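Long-range contacts in Alpha/beta hydrolase fold protein (Chitinophaga pinensis, PDB 4PW0), which is probably a serine hydrolase of the alpha/beta hydrolase superfamily, with a likely Ser-His-Asp triad but an unknown substrate: residues Ile127-Val133 with His224-Val229; Ile37-Phe42 with Arg64-Phe69; Phe114-Tyr118 with Ile207-Gly211. One frame throughout, in Å; residues are numbered along the deposited sequence.

Interaction 1: residues Ile127-Val133 with His224-Val229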
loop_
_atom_site.group_PDB
_atom_site.type_symbol
_atom_site.label_atom_id
_atom_site.label_comp_id
_atom_site.label_asym_id
_atom_site.label_seq_id
_atom_site.Cartn_x
_atom_site.Cartn_y
_atom_site.Cartn_z
ATOM N N ILE A 127 -20.364 9.558 6.343
ATOM C CA ILE A 127 -19.213 8.656 6.173
ATOM C C ILE A 127 -17.961 9.307 6.772
ATOM O O ILE A 127 -17.696 10.499 6.536
ATOM C CB ILE A 127 -19.012 8.345 4.678
ATOM C CG1 ILE A 127 -20.175 7.475 4.175
ATOM C CG2 ILE A 127 -17.685 7.616 4.447
ATOM C CD1 ILE A 127 -20.201 7.277 2.685
ATOM N N ARG A 128 -17.191 8.522 7.519
ATOM C CA ARG A 128 -15.918 8.950 8.017
ATOM C C ARG A 128 -14.782 8.535 7.051
ATOM O O ARG A 128 -14.236 9.395 6.347
ATOM C CB ARG A 128 -15.711 8.439 9.426
ATOM C CG ARG A 128 -14.447 8.997 10.040
ATOM C CD ARG A 128 -14.107 8.410 11.403
ATOM N NE ARG A 128 -13.791 6.991 11.335
ATOM C CZ ARG A 128 -12.961 6.349 12.151
ATOM N NH1 ARG A 128 -12.346 6.988 13.155
ATOM N NH2 ARG A 128 -12.718 5.050 11.947
ATOM N N LYS A 129 -14.457 7.233 7.019
ATOM C CA LYS A 129 -13.384 6.758 6.126
ATOM C C LYS A 129 -13.957 5.749 5.139
ATOM O O LYS A 129 -14.968 5.088 5.401
ATOM C CB LYS A 129 -12.285 6.078 6.945
ATOM C CG LYS A 129 -11.607 7.029 7.947
ATOM C CD LYS A 129 -10.447 6.366 8.679
ATOM C CE LYS A 129 -9.893 7.199 9.773
ATOM N NZ LYS A 129 -8.761 6.666 10.520
ATOM N N ILE A 130 -13.249 5.623 4.020
ATOM C CA ILE A 130 -13.699 4.800 2.894
ATOM C C ILE A 130 -12.595 3.821 2.486
ATOM O O ILE A 130 -11.441 4.218 2.315
ATOM C CB ILE A 130 -14.009 5.698 1.684
ATOM C CG1 ILE A 130 -15.042 6.769 2.056
ATOM C CG2 ILE A 130 -14.421 4.911 0.459
ATOM C CD1 ILE A 130 -15.252 7.789 0.953
ATOM N N ILE A 131 -12.983 2.554 2.277
ATOM C CA ILE A 131 -12.096 1.546 1.670
ATOM C C ILE A 131 -12.740 1.088 0.362
ATOM O O ILE A 131 -13.918 0.725 0.358
ATOM C CB ILE A 131 -11.893 0.345 2.597
ATOM C CG1 ILE A 131 -11.343 0.799 3.945
ATOM C CG2 ILE A 131 -10.979 -0.681 1.933
ATOM C CD1 ILE A 131 -11.749 -0.111 5.082
ATOM N N ILE A 132 -11.964 1.111 -0.725
ATOM C CA ILE A 132 -12.395 0.691 -2.049
ATOM C C ILE A 132 -11.485 -0.456 -2.464
ATOM O O ILE A 132 -10.269 -0.274 -2.523
ATOM C CB ILE A 132 -12.324 1.821 -3.087
ATOM C CG1 ILE A 132 -13.232 2.965 -2.702
ATOM C CG2 ILE A 132 -12.640 1.280 -4.484
ATOM C CD1 ILE A 132 -13.053 4.205 -3.539
ATOM N N VAL A 133 -12.084 -1.600 -2.775
ATOM C CA VAL A 133 -11.328 -2.784 -3.222
ATOM C C VAL A 133 -11.818 -3.172 -4.604
ATOM O O VAL A 133 -13.026 -3.306 -4.811
ATOM C CB VAL A 133 -11.495 -3.973 -2.276
ATOM C CG1 VAL A 133 -10.649 -5.142 -2.725
ATOM C CG2 VAL A 133 -11.204 -3.562 -0.841
ATOM N N HIS A 224 -12.873 12.647 1.912
ATOM C CA HIS A 224 -12.638 11.714 2.978
ATOM C C HIS A 224 -11.301 10.991 2.837
ATOM O O HIS A 224 -10.807 10.837 1.725
ATOM C CB HIS A 224 -13.691 10.606 2.960
ATOM C CG HIS A 224 -15.092 11.108 3.016
ATOM N ND1 HIS A 224 -15.697 11.732 1.948
ATOM C CD2 HIS A 224 -16.008 11.050 4.007
ATOM C CE1 HIS A 224 -16.922 12.082 2.306
ATOM N NE2 HIS A 224 -17.135 11.670 3.539
ATOM N N PRO A 225 -10.728 10.525 3.946
ATOM C CA PRO A 225 -9.628 9.549 3.805
ATOM C C PRO A 225 -10.132 8.278 3.084
ATOM O O PRO A 225 -11.195 7.745 3.428
ATOM C CB PRO A 225 -9.251 9.224 5.241
ATOM C CG PRO A 225 -9.915 10.272 6.089
ATOM C CD PRO A 225 -11.142 10.668 5.339
ATOM N N VAL A 226 -9.359 7.828 2.102
ATOM C CA VAL A 226 -9.713 6.646 1.322
ATOM C C VAL A 226 -8.530 5.706 1.299
ATOM O O VAL A 226 -7.372 6.143 1.154
ATOM C CB VAL A 226 -10.106 7.012 -0.135
ATOM C CG1 VAL A 226 -10.576 5.777 -0.906
ATOM C CG2 VAL A 226 -11.214 8.062 -0.140
ATOM N N PHE A 227 -8.816 4.404 1.357
ATOM C CA PHE A 227 -7.792 3.386 1.173
ATOM C C PHE A 227 -8.224 2.543 -0.020
ATOM O O PHE A 227 -9.317 1.930 0.014
ATOM C CB PHE A 227 -7.713 2.546 2.427
ATOM C CG PHE A 227 -6.752 1.400 2.364
ATOM C CD1 PHE A 227 -5.555 1.500 1.646
ATOM C CD2 PHE A 227 -7.032 0.230 3.028
ATOM C CE1 PHE A 227 -4.634 0.459 1.643
ATOM C CE2 PHE A 227 -6.115 -0.807 3.039
ATOM C CZ PHE A 227 -4.944 -0.711 2.317
ATOM N N VAL A 228 -7.413 2.542 -1.080
ATOM C CA VAL A 228 -7.756 1.871 -2.345
ATOM C C VAL A 228 -6.830 0.650 -2.439
ATOM O O VAL A 228 -5.612 0.800 -2.383
ATOM C CB VAL A 228 -7.518 2.785 -3.549
ATOM C CG1 VAL A 228 -7.837 2.053 -4.828
ATOM C CG2 VAL A 228 -8.321 4.087 -3.471
ATOM N N VAL A 229 -7.429 -0.526 -2.634
ATOM C CA VAL A 229 -6.680 -1.789 -2.758
ATOM C C VAL A 229 -7.015 -2.444 -4.104
ATOM O O VAL A 229 -8.179 -2.493 -4.550
ATOM C CB VAL A 229 -7.052 -2.750 -1.617
ATOM C CG1 VAL A 229 -6.437 -4.138 -1.806
ATOM C CG2 VAL A 229 -6.648 -2.159 -0.280
#
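I130 and I132 pair in parallel with V226 and V228, and four backbone hydrogen bonds zip the two strands together. I130 N donates to P225 O (3.0 Å) and F227 N returns the bond to I130 O (2.8 Å); two residues along, I132 N reaches F227 O and V229 N reaches I132 O. The local axes run 10° apart. Between these bonds lie CA-H...O contacts, the shortest from V226 CA to I130 O at 3.1 Å.

Apolar contacts fall on both faces of the sheet. On the face of I130, V226 and I132, the valine is touched from two directions: its CG2 by I130 CB, its CG1 by I132 CD1 at 3.9 Å. On the other face I131 holds CG1 beside its backbone N (chi1 -57°), which leaves the CG2 methyl anti to N and on the side of F227, whose CD2 it meets at 4.2 Å in one of the two ring conformers.

At the entrance to the pair H224 turns its imidazole edge to the backbone of the other strand, with CD2 3.1 Å from I127 O and R128 O also near the ring plane. The CB of H224 meanwhile rests 3.8 Å from I130 CD1. Its NE2 is hydrogen-bonded to P124 O, which fixes the turn of the ring. With the imidazole gone, as in an alanine here, P124 O would probably lose this donor and the I127 side chain its cover.

Beyond the pair, strand 104-109 bonds to the far edge of 127-133, and R128 forms a salt bridge with D105. Strand 252-257 flanks 226-231, while helix 111-122 packs on I130 and I132 and helix 269-282 on I131 and F227.

Interaction 2: residues Ile37-Phe42 with Arg64-Phe69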
loop_
_atom_site.group_PDB
_atom_site.type_symbol
_atom_site.label_atom_id
_atom_site.label_comp_id
_atom_site.label_asym_id
_atom_site.label_seq_id
_atom_site.Cartn_x
_atom_site.Cartn_y
_atom_site.Cartn_z
ATOM N N ILE A 37 -18.591 3.789 15.803
ATOM C CA ILE A 37 -18.411 4.046 14.366
ATOM C C ILE A 37 -18.240 2.678 13.688
ATOM O O ILE A 37 -17.114 2.175 13.548
ATOM C CB ILE A 37 -17.236 4.963 14.047
ATOM C CG1 ILE A 37 -17.365 6.292 14.804
ATOM C CG2 ILE A 37 -17.164 5.234 12.552
ATOM C CD1 ILE A 37 -16.092 7.097 14.783
ATOM N N PRO A 38 -19.361 2.071 13.291
ATOM C CA PRO A 38 -19.279 0.752 12.672
ATOM C C PRO A 38 -18.681 0.865 11.242
ATOM O O PRO A 38 -18.672 1.950 10.646
ATOM C CB PRO A 38 -20.739 0.294 12.589
ATOM C CG PRO A 38 -21.513 1.251 13.434
ATOM C CD PRO A 38 -20.760 2.535 13.418
ATOM N N LEU A 39 -18.228 -0.287 10.732
ATOM C CA LEU A 39 -17.787 -0.406 9.337
ATOM C C LEU A 39 -18.907 -1.113 8.596
ATOM O O LEU A 39 -19.251 -2.272 8.909
ATOM C CB LEU A 39 -16.526 -1.250 9.279
ATOM C CG LEU A 39 -16.016 -1.512 7.870
ATOM C CD1 LEU A 39 -15.609 -0.227 7.162
ATOM C CD2 LEU A 39 -14.860 -2.501 7.917
ATOM N N ILE A 40 -19.471 -0.435 7.613
ATOM C CA ILE A 40 -20.519 -1.012 6.757
ATOM C C ILE A 40 -19.866 -1.504 5.449
ATOM O O ILE A 40 -19.144 -0.759 4.803
ATOM C CB ILE A 40 -21.611 0.003 6.363
ATOM C CG1 ILE A 40 -22.083 0.842 7.565
ATOM C CG2 ILE A 40 -22.789 -0.702 5.688
ATOM C CD1 ILE A 40 -22.669 0.026 8.689
ATOM N N CYS A 41 -20.141 -2.742 5.096
ATOM C CA CYS A 41 -19.512 -3.432 3.976
ATOM C C CYS A 41 -20.483 -3.632 2.833
ATOM O O CYS A 41 -21.641 -4.024 3.042
ATOM C CB CYS A 41 -18.943 -4.789 4.425
ATOM S SG CYS A 41 -17.715 -4.653 5.725
ATOM N N PHE A 42 -20.009 -3.400 1.620
ATOM C CA PHE A 42 -20.804 -3.410 0.401
ATOM C C PHE A 42 -20.227 -4.408 -0.583
ATOM O O PHE A 42 -19.061 -4.315 -0.946
ATOM C CB PHE A 42 -20.879 -2.021 -0.246
ATOM C CG PHE A 42 -21.472 -0.959 0.651
ATOM C CD1 PHE A 42 -20.737 -0.403 1.680
ATOM C CD2 PHE A 42 -22.766 -0.498 0.432
ATOM C CE1 PHE A 42 -21.267 0.590 2.506
ATOM C CE2 PHE A 42 -23.297 0.484 1.262
ATOM C CZ PHE A 42 -22.566 1.000 2.302
ATOM N N ARG A 64 -13.891 -3.248 15.702
ATOM C CA ARG A 64 -15.068 -2.430 15.449
ATOM C C ARG A 64 -16.235 -3.338 15.144
ATOM O O ARG A 64 -16.075 -4.502 14.768
ATOM C CB ARG A 64 -14.847 -1.463 14.266
ATOM C CG ARG A 64 -14.791 -2.159 12.906
ATOM C CD ARG A 64 -13.633 -1.704 12.051
ATOM N NE ARG A 64 -12.372 -2.217 12.519
ATOM C CZ ARG A 64 -11.381 -1.484 13.055
ATOM N NH1 ARG A 64 -11.498 -0.171 13.140
ATOM N NH2 ARG A 64 -10.296 -2.080 13.498
ATOM N N GLN A 65 -17.431 -2.768 15.256
ATOM C CA GLN A 65 -18.628 -3.448 14.790
ATOM C C GLN A 65 -18.578 -3.440 13.262
ATOM O O GLN A 65 -18.320 -2.374 12.677
ATOM C CB GLN A 65 -19.867 -2.699 15.285
ATOM C CG GLN A 65 -21.178 -3.379 14.942
ATOM C CD GLN A 65 -22.364 -2.579 15.418
ATOM O OE1 GLN A 65 -22.209 -1.516 16.023
ATOM N NE2 GLN A 65 -23.555 -3.094 15.169
ATOM N N LEU A 66 -18.915 -4.560 12.661
ATOM C CA LEU A 66 -18.908 -4.697 11.211
ATOM C C LEU A 66 -20.270 -5.192 10.766
ATOM O O LEU A 66 -20.783 -6.193 11.286
ATOM C CB LEU A 66 -17.804 -5.670 10.842
ATOM C CG LEU A 66 -17.361 -5.794 9.419
ATOM C CD1 LEU A 66 -15.930 -6.247 9.213
ATOM C CD2 LEU A 66 -18.269 -6.862 8.812
ATOM N N ILE A 67 -20.877 -4.492 9.815
ATOM C CA ILE A 67 -22.159 -4.854 9.275
ATOM C C ILE A 67 -21.965 -5.306 7.829
ATOM O O ILE A 67 -21.396 -4.576 7.009
ATOM C CB ILE A 67 -23.153 -3.650 9.293
ATOM C CG1 ILE A 67 -23.368 -3.120 10.721
ATOM C CG2 ILE A 67 -24.455 -4.009 8.593
ATOM C CD1 ILE A 67 -24.162 -4.032 11.560
ATOM N N ILE A 68 -22.409 -6.515 7.551
ATOM C CA ILE A 68 -22.557 -7.036 6.194
ATOM C C ILE A 68 -24.031 -7.148 5.908
ATOM O O ILE A 68 -24.827 -7.489 6.821
ATOM C CB ILE A 68 -21.804 -8.368 5.957
ATOM C CG1 ILE A 68 -22.132 -9.438 7.028
ATOM C CG2 ILE A 68 -20.293 -8.117 5.875
ATOM C CD1 ILE A 68 -21.611 -10.817 6.698
ATOM N N PHE A 69 -24.448 -6.829 4.703
ATOM C CA PHE A 69 -25.854 -6.843 4.346
ATOM C C PHE A 69 -26.102 -7.224 2.922
ATOM O O PHE A 69 -25.236 -7.017 2.051
ATOM C CB PHE A 69 -26.525 -5.484 4.669
ATOM C CG PHE A 69 -26.217 -4.384 3.684
ATOM C CD1 PHE A 69 -24.968 -3.748 3.676
ATOM C CD2 PHE A 69 -27.158 -3.986 2.787
ATOM C CE1 PHE A 69 -24.703 -2.751 2.750
ATOM C CE2 PHE A 69 -26.915 -2.985 1.862
ATOM C CZ PHE A 69 -25.669 -2.361 1.840
HETATM O O HOH W 1 -22.442 -6.472 2.611
#
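L39 and L66 sit side by side on parallel strands, joined by three backbone hydrogen bonds: L39 N to Q65 O, I67 N to L39 O and C41 N to I67 O, each 2.9 Å. Past the third, a water takes over, donating to C41 O (2.6 Å) and accepting from F69 N, so the link continues beyond the last direct bond; the local axes cross at -25°.

The pair belongs to a beta-alpha-beta unit in which helix 54-61 connects strand 39-42 to strand 66-69, part of the central sheet of the alpha/beta hydrolase fold.

Apolar contacts clothe both faces. C41 SG leans on L66 CD2 at 3.8 Å, beside the L39 and L66 methyls; across the sheet, I40 CD1 lies against I67 CB in one of the two conformers of I40.

The aromatic contact is an offset edge-to-face pair: F69 presents its edge to one face of F42, CZ 3.7 Å from F42 CD2, with the planes at 88°. F69 CG lies between its backbone N and carbonyl carbon (chi1 77°), which swings the ring across toward strand 39-42, and F69 also stacks with F95. Helix 111-122 packs on F42 through I115, V116 and M119.

Interaction 3: residues Phe114-Tyr118 with Ile207-Gly211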
loop_
_atom_site.group_PDB
_atom_site.type_symbol
_atom_site.label_atom_id
_atom_site.label_comp_id
_atom_site.label_asym_id
_atom_site.label_seq_id
_atom_site.Cartn_x
_atom_site.Cartn_y
_atom_site.Cartn_z
ATOM N N PHE A 114 -18.261 0.953 -6.167
ATOM C CA PHE A 114 -18.945 2.041 -6.880
ATOM C C PHE A 114 -19.952 2.727 -5.936
ATOM O O PHE A 114 -20.006 3.976 -5.833
ATOM C CB PHE A 114 -19.772 1.519 -8.058
ATOM C CG PHE A 114 -19.028 0.732 -9.096
ATOM C CD1 PHE A 114 -17.648 0.764 -9.232
ATOM C CD2 PHE A 114 -19.741 -0.056 -9.964
ATOM C CE1 PHE A 114 -17.002 -0.015 -10.191
ATOM C CE2 PHE A 114 -19.117 -0.799 -10.934
ATOM C CZ PHE A 114 -17.758 -0.788 -11.080
ATOM N N ILE A 115 -20.679 1.924 -5.170
ATOM C CA ILE A 115 -21.693 2.448 -4.238
ATOM C C ILE A 115 -21.045 3.348 -3.193
ATOM O O ILE A 115 -21.578 4.437 -2.882
ATOM C CB ILE A 115 -22.490 1.293 -3.595
ATOM C CG1 ILE A 115 -23.383 0.612 -4.642
ATOM C CG2 ILE A 115 -23.373 1.801 -2.437
ATOM C CD1 ILE A 115 -23.949 -0.738 -4.219
ATOM N N VAL A 116 -19.882 2.980 -2.651
ATOM C CA VAL A 116 -19.316 3.835 -1.586
ATOM C C VAL A 116 -18.845 5.165 -2.156
ATOM O O VAL A 116 -18.890 6.155 -1.451
ATOM C CB VAL A 116 -18.194 3.150 -0.789
ATOM C CG1 VAL A 116 -18.747 1.904 -0.088
ATOM C CG2 VAL A 116 -16.961 2.790 -1.627
ATOM N N GLN A 117 -18.378 5.191 -3.405
ATOM C CA GLN A 117 -18.009 6.474 -4.042
ATOM C C GLN A 117 -19.253 7.372 -4.184
ATOM O O GLN A 117 -19.222 8.543 -3.840
ATOM C CB GLN A 117 -17.420 6.262 -5.405
ATOM C CG GLN A 117 -16.057 5.590 -5.438
ATOM C CD GLN A 117 -15.647 5.292 -6.861
ATOM O OE1 GLN A 117 -15.424 6.212 -7.655
ATOM N NE2 GLN A 117 -15.508 4.021 -7.180
ATOM N N TYR A 118 -20.334 6.805 -4.709
ATOM C CA TYR A 118 -21.551 7.563 -4.913
ATOM C C TYR A 118 -22.105 8.038 -3.563
ATOM O O TYR A 118 -22.561 9.189 -3.425
ATOM C CB TYR A 118 -22.573 6.760 -5.725
ATOM C CG TYR A 118 -23.674 7.644 -6.261
ATOM C CD1 TYR A 118 -23.428 8.483 -7.322
ATOM C CD2 TYR A 118 -24.907 7.694 -5.679
ATOM C CE1 TYR A 118 -24.388 9.358 -7.800
ATOM C CE2 TYR A 118 -25.893 8.583 -6.151
ATOM C CZ TYR A 118 -25.633 9.383 -7.208
ATOM O OH TYR A 118 -26.611 10.255 -7.673
ATOM N N ILE A 207 -23.462 -2.244 -13.421
ATOM C CA ILE A 207 -22.018 -2.200 -13.530
ATOM C C ILE A 207 -21.611 -1.683 -14.905
ATOM O O ILE A 207 -20.720 -0.827 -15.047
ATOM C CB ILE A 207 -21.431 -3.581 -13.274
ATOM C CG1 ILE A 207 -21.590 -3.956 -11.813
ATOM C CG2 ILE A 207 -19.974 -3.662 -13.682
ATOM C CD1 ILE A 207 -21.437 -5.434 -11.552
ATOM N N THR A 208 -22.277 -2.170 -15.934
ATOM C CA THR A 208 -21.973 -1.713 -17.292
ATOM C C THR A 208 -22.215 -0.212 -17.421
ATOM O O THR A 208 -21.379 0.519 -17.990
ATOM C CB THR A 208 -22.829 -2.516 -18.315
ATOM O OG1 THR A 208 -22.588 -3.932 -18.151
ATOM C CG2 THR A 208 -22.448 -2.127 -19.744
ATOM N N ASN A 209 -23.343 0.240 -16.907
ATOM C CA ASN A 209 -23.658 1.658 -16.987
ATOM C C ASN A 209 -22.824 2.586 -16.133
ATOM O O ASN A 209 -22.639 3.752 -16.493
ATOM C CB ASN A 209 -25.155 1.909 -16.800
ATOM C CG ASN A 209 -25.936 1.615 -18.057
ATOM O OD1 ASN A 209 -25.450 1.748 -19.174
ATOM N ND2 ASN A 209 -27.130 1.179 -17.883
ATOM N N TRP A 210 -22.256 2.082 -15.042
ATOM C CA TRP A 210 -21.267 2.862 -14.295
ATOM C C TRP A 210 -20.145 3.267 -15.246
ATOM O O TRP A 210 -19.632 4.382 -15.137
ATOM C CB TRP A 210 -20.732 2.034 -13.119
ATOM C CG TRP A 210 -19.742 2.716 -12.235
ATOM C CD1 TRP A 210 -18.393 2.549 -12.243
ATOM C CD2 TRP A 210 -20.017 3.637 -11.180
ATOM N NE1 TRP A 210 -17.818 3.309 -11.259
ATOM C CE2 TRP A 210 -18.790 3.958 -10.572
ATOM C CE3 TRP A 210 -21.176 4.217 -10.677
ATOM C CZ2 TRP A 210 -18.700 4.801 -9.473
ATOM C CZ3 TRP A 210 -21.078 5.057 -9.581
ATOM C CH2 TRP A 210 -19.849 5.324 -8.985
ATOM N N GLY A 211 -19.765 2.367 -16.156
ATOM C CA GLY A 211 -18.739 2.681 -17.142
ATOM C C GLY A 211 -19.234 3.461 -18.344
ATOM O O GLY A 211 -18.544 4.347 -18.863
#
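An aromatic stack between two helices makes this contact: F114 on helix 111-122, which follows the probable nucleophile elbow, meets W210 on helix 197-212. The local helix axes stay 12.6 Å apart and cross at 52°, a gap filled here by the two aromatic side chains.

The F114 ring lies face to face with the five-membered ring of W210, centroids 3.6 Å apart and planes tilted by 9°. Within the stack F114 CD1 sits over W210 NE1 at 3.3 Å. The overlap continues past the pyrrole, because F114 CB stands 3.6 Å from the centroid of the six-membered ring in a CH-pi contact almost along its normal. W210 reaches this far with its CG anti to the backbone N (chi1 -178°), an orientation that carries the indole out from its own helix to the other.

Around the stack the meetings are edge-on. I207 CG2 touches the rim of the F114 ring at CE2 (4.1 Å), and the amide of Q117, turned nearly perpendicular to the indole, comes to W210 CZ2. The indole N-H is hydrogen-bonded to A136 O, an acceptor shared with Q117 NE2, which also bonds to G113 O. L143 and M237 pack on F114, and V85 on W210.

No hydrogen bond joins the two segments directly, so their cohesion rests largely on apolar and ring-ring contact between broad flat surfaces. A136 O brings in the directional element: it grips the indole at NE1, which probably limits how far W210 could slide or turn over F114, and through Q117 ties the same carbonyl to helix 111-122.

Overall arrangement
Interaction 2 closes before the others open, whereas interactions 1 and 3 alternate along the chain: helix 111-122 leads into strand 127-133, and helix 197-212 precedes strand 226-231. Interactions 1 and 2 share the mixed central sheet on either side of strand 104-109, their centres about 13 Å apart, and touch where R128 packs on I37. Interaction 3 is centred about 15 Å from interaction 1 and about 20 Å from interaction 2. Helix 111-122 links all three, setting V116 against I130, I132 and F42 while F114 faces helix 197-212. The sheet and the helix after the probable nucleophile elbow are thus packed as one framework, consistent with a hydrolase core.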